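PDB 4JEI: lipase 2 from Yarrowia lipolytica, which probably hydrolyses triacylglycerols at their ester bonds, as an alpha/beta-hydrolase of the class 3 lipase family. Local coordinates for residues A[225-230]-A[289-294]. The protein carries 2 engineered substitutions. Sequence-based numbering, arbitrary orientation.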
ATOM      1  N   ILE A 225      -0.817  -1.935   6.520  1.00 48.03           N
ATOM      2  CA  ILE A 225      -2.029  -1.926   7.341  1.00 47.74           C
ATOM      3  C   ILE A 225      -2.972  -3.055   6.940  1.00 51.86           C
ATOM      4  O   ILE A 225      -3.333  -3.175   5.767  1.00 52.01           O
ATOM      5  CB  ILE A 225      -2.713  -0.530   7.449  1.00 50.68           C
ATOM      6  CG1 ILE A 225      -1.698   0.556   7.872  1.00 50.75           C
ATOM      7  CG2 ILE A 225      -3.904  -0.565   8.426  1.00 51.46           C
ATOM      8  CD1 ILE A 225      -2.146   1.964   7.654  1.00 56.37           C
ATOM      9  N   THR A 226      -3.318  -3.909   7.916  1.00 48.19           N
ATOM     10  CA  THR A 226      -4.213  -5.052   7.743  1.00 47.81           C
ATOM     11  C   THR A 226      -5.392  -4.928   8.708  1.00 52.08           C
ATOM     12  O   THR A 226      -5.290  -4.229   9.716  1.00 51.64           O
ATOM     13  CB  THR A 226      -3.459  -6.366   7.914  1.00 52.78           C
ATOM     14  OG1 THR A 226      -2.987  -6.443   9.253  1.00 52.81           O
ATOM     15  CG2 THR A 226      -2.307  -6.521   6.935  1.00 50.38           C
ATOM     16  N   HIS A 227      -6.503  -5.605   8.405  1.00 49.14           N
ATOM     17  CA  HIS A 227      -7.723  -5.541   9.201  1.00 49.05           C
ATOM     18  C   HIS A 227      -8.298  -6.935   9.465  1.00 53.99           C
ATOM     19  O   HIS A 227      -8.146  -7.827   8.629  1.00 53.72           O
ATOM     20  CB  HIS A 227      -8.736  -4.620   8.481  1.00 49.49           C
ATOM     21  CG  HIS A 227     -10.139  -4.664   8.995  1.00 52.60           C
ATOM     22  ND1 HIS A 227     -11.188  -5.027   8.178  1.00 54.34           N
ATOM     23  CD2 HIS A 227     -10.622  -4.379  10.224  1.00 54.01           C
ATOM     24  CE1 HIS A 227     -12.272  -4.961   8.931  1.00 53.59           C
ATOM     25  NE2 HIS A 227     -11.980  -4.579  10.171  1.00 53.77           N
ATOM     26  N   ARG A 228      -8.935  -7.116  10.646  1.00 51.12           N
ATOM     27  CA  ARG A 228      -9.623  -8.337  11.073  1.00 51.30           C
ATOM     28  C   ARG A 228     -10.629  -8.755  10.006  1.00 55.63           C
ATOM     29  O   ARG A 228     -11.463  -7.944   9.592  1.00 55.19           O
ATOM     30  CB  ARG A 228     -10.411  -8.068  12.364  1.00 52.67           C
ATOM     31  CG  ARG A 228      -9.773  -8.597  13.633  1.00 65.22           C
ATOM     32  CD  ARG A 228     -10.680  -9.499  14.461  1.00 74.79           C
ATOM     33  NE  ARG A 228     -12.111  -9.258  14.249  1.00 81.92           N
ATOM     34  CZ  ARG A 228     -13.081  -9.882  14.909  1.00 94.95           C
ATOM     35  NH1 ARG A 228     -12.786 -10.774  15.848  1.00 83.52           N
ATOM     36  NH2 ARG A 228     -14.351  -9.618  14.636  1.00 80.31           N
ATOM     37  N   GLY A 229     -10.522  -9.997   9.555  1.00 52.83           N
ATOM     38  CA  GLY A 229     -11.437 -10.546   8.566  1.00 53.01           C
ATOM     39  C   GLY A 229     -11.107 -10.295   7.113  1.00 57.46           C
ATOM     40  O   GLY A 229     -11.733 -10.902   6.240  1.00 57.40           O
ATOM     41  N   ASP A 230     -10.150  -9.390   6.829  1.00 54.18           N
ATOM     42  CA  ASP A 230      -9.753  -9.105   5.455  1.00 53.97           C
ATOM     43  C   ASP A 230      -8.903 -10.257   4.940  1.00 57.89           C
ATOM     44  O   ASP A 230      -7.846 -10.552   5.504  1.00 57.21           O
ATOM     45  CB  ASP A 230      -9.019  -7.758   5.337  1.00 55.69           C
ATOM     46  CG  ASP A 230      -8.814  -7.260   3.912  1.00 64.81           C
ATOM     47  OD1 ASP A 230      -9.202  -7.978   2.960  1.00 65.53           O
ATOM     48  OD2 ASP A 230      -8.267  -6.160   3.746  1.00 69.53           O
ATOM     49  N   HIS A 289     -12.606  -5.946   3.629  1.00 51.05           N
ATOM     50  CA  HIS A 289     -11.532  -5.321   2.855  1.00 50.04           C
ATOM     51  C   HIS A 289     -11.682  -3.789   2.791  1.00 53.83           C
ATOM     52  O   HIS A 289     -10.696  -3.087   2.575  1.00 53.19           O
ATOM     53  CB  HIS A 289     -11.480  -5.940   1.446  1.00 50.37           C
ATOM     54  CG  HIS A 289     -10.292  -5.548   0.621  1.00 53.38           C
ATOM     55  ND1 HIS A 289      -8.999  -5.657   1.105  1.00 54.85           N
ATOM     56  CD2 HIS A 289     -10.242  -5.102  -0.653  1.00 54.99           C
ATOM     57  CE1 HIS A 289      -8.214  -5.242   0.125  1.00 54.26           C
ATOM     58  NE2 HIS A 289      -8.918  -4.923  -0.960  1.00 54.73           N
ATOM     59  N   LEU A 290     -12.905  -3.276   2.993  1.00 50.53           N
ATOM     60  CA  LEU A 290     -13.199  -1.843   2.927  1.00 50.30           C
ATOM     61  C   LEU A 290     -12.914  -1.082   4.222  1.00 54.20           C
ATOM     62  O   LEU A 290     -12.679   0.121   4.176  1.00 54.26           O
ATOM     63  CB  LEU A 290     -14.667  -1.603   2.507  1.00 50.36           C
ATOM     64  CG  LEU A 290     -15.249  -2.452   1.377  1.00 54.86           C
ATOM     65  CD1 LEU A 290     -16.731  -2.226   1.247  1.00 55.04           C
ATOM     66  CD2 LEU A 290     -14.547  -2.199   0.063  1.00 57.19           C
ATOM     67  N   GLN A 291     -12.942  -1.768   5.365  1.00 50.16           N
ATOM     68  CA  GLN A 291     -12.798  -1.143   6.677  1.00 49.58           C
ATOM     69  C   GLN A 291     -11.369  -0.896   7.154  1.00 52.30           C
ATOM     70  O   GLN A 291     -10.812  -1.697   7.905  1.00 51.79           O
ATOM     71  CB  GLN A 291     -13.658  -1.878   7.718  1.00 51.06           C
ATOM     72  CG  GLN A 291     -15.122  -2.037   7.288  1.00 65.23           C
ATOM     73  CD  GLN A 291     -15.815  -3.174   7.992  1.00 84.93           C
ATOM     74  OE1 GLN A 291     -16.777  -2.978   8.737  1.00 81.92           O
ATOM     75  NE2 GLN A 291     -15.350  -4.392   7.769  1.00 77.10           N
ATOM     76  N   TYR A 292     -10.799   0.249   6.745  1.00 48.60           N
ATOM     77  CA  TYR A 292      -9.450   0.692   7.115  1.00 48.06           C
ATOM     78  C   TYR A 292      -9.509   2.126   7.642  1.00 52.82           C
ATOM     79  O   TYR A 292      -9.231   3.069   6.897  1.00 52.98           O
ATOM     80  CB  TYR A 292      -8.486   0.545   5.922  1.00 48.66           C
ATOM     81  CG  TYR A 292      -8.013  -0.877   5.734  1.00 49.25           C
ATOM     82  CD1 TYR A 292      -8.702  -1.759   4.908  1.00 50.66           C
ATOM     83  CD2 TYR A 292      -6.914  -1.360   6.435  1.00 49.98           C
ATOM     84  CE1 TYR A 292      -8.294  -3.083   4.767  1.00 50.60           C
ATOM     85  CE2 TYR A 292      -6.502  -2.683   6.307  1.00 50.70           C
ATOM     86  CZ  TYR A 292      -7.192  -3.541   5.471  1.00 57.04           C
ATOM     87  OH  TYR A 292      -6.781  -4.847   5.366  1.00 56.20           O
ATOM     88  N   PHE A 293      -9.924   2.283   8.929  1.00 49.75           N
ATOM     89  CA  PHE A 293     -10.153   3.554   9.650  1.00 49.89           C
ATOM     90  C   PHE A 293     -11.356   4.286   9.047  1.00 54.87           C
ATOM     91  O   PHE A 293     -12.275   4.681   9.761  1.00 54.82           O
ATOM     92  CB  PHE A 293      -8.907   4.471   9.677  1.00 51.58           C
ATOM     93  CG  PHE A 293      -7.695   3.892  10.366  1.00 52.78           C
ATOM     94  CD1 PHE A 293      -7.489   4.088  11.727  1.00 55.47           C
ATOM     95  CD2 PHE A 293      -6.742   3.179   9.648  1.00 54.54           C
ATOM     96  CE1 PHE A 293      -6.360   3.562  12.362  1.00 56.23           C
ATOM     97  CE2 PHE A 293      -5.617   2.647  10.285  1.00 57.39           C
ATOM     98  CZ  PHE A 293      -5.436   2.838  11.640  1.00 55.59           C
ATOM     99  N   VAL A 294     -11.329   4.440   7.722  1.00 51.97           N
ATOM    100  CA  VAL A 294     -12.323   5.057   6.850  1.00 52.01           C
ATOM    101  C   VAL A 294     -12.801   3.915   5.933  1.00 55.49           C
ATOM    102  O   VAL A 294     -12.024   2.989   5.680  1.00 55.28           O
ATOM    103  CB  VAL A 294     -11.606   6.185   6.045  1.00 56.45           C
ATOM    104  CG1 VAL A 294     -12.511   6.816   4.992  1.00 56.64           C
ATOM    105  CG2 VAL A 294     -11.047   7.254   6.977  1.00 56.66           C
TER
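D230, just beyond the end of strand 222-227, takes two hydrogen bonds on one carboxylate oxygen, from H289 and from Y292. Its CB lies beside the tyrosine hydroxyl; rotation about CA-CB puts CG anti to the backbone N (chi1 -169°), which carries the carboxylate across to segment 289-294. CG itself lies at the edge of the H289 ring, in its plane, with ND1 as its nearest atom there. At the tip OD2 receives H289 ND1 at 2.8 Å on its syn side, in a nearly straight bond (166°) lying close to the imidazole plane, and Y292 OH at 2.6 Å on its anti side. OD1 gets only a weak bond from ND1 but also accepts V232 N, so the carboxylate is held against rotation. Aspartate suits the place, being short and offering two acceptors at a buried spot.

The Y292 ring that carries this hydroxyl packs against strand 222-227. H227 CB sits over one face, 3.9 Å from the ring centroid, in a CH-pi contact, while the imidazole presents its edge to that face with the planes 68° apart. At the ring's rim, I225 CG2 touches CD2 at 3.7 Å, a fit for a beta-branched aliphatic chain. The H227 ring in turn has Q291 O over one face, and its ND1 is engaged by N288 O. A phenylalanine in place of Y292 would probably keep this packing but leave OD2 without its second donor and the carboxylate less firmly placed.

H289 NE2 hydrogen-bonds S162 OG on the apparent nucleophile elbow, so S162, H289 and D230 have the geometry of a Ser-His-Asp charge relay, as expected of a lipase of this fold. Y292 then acts as a probable second-shell residue, its hydroxyl helping to orient the aspartate that faces the histidine.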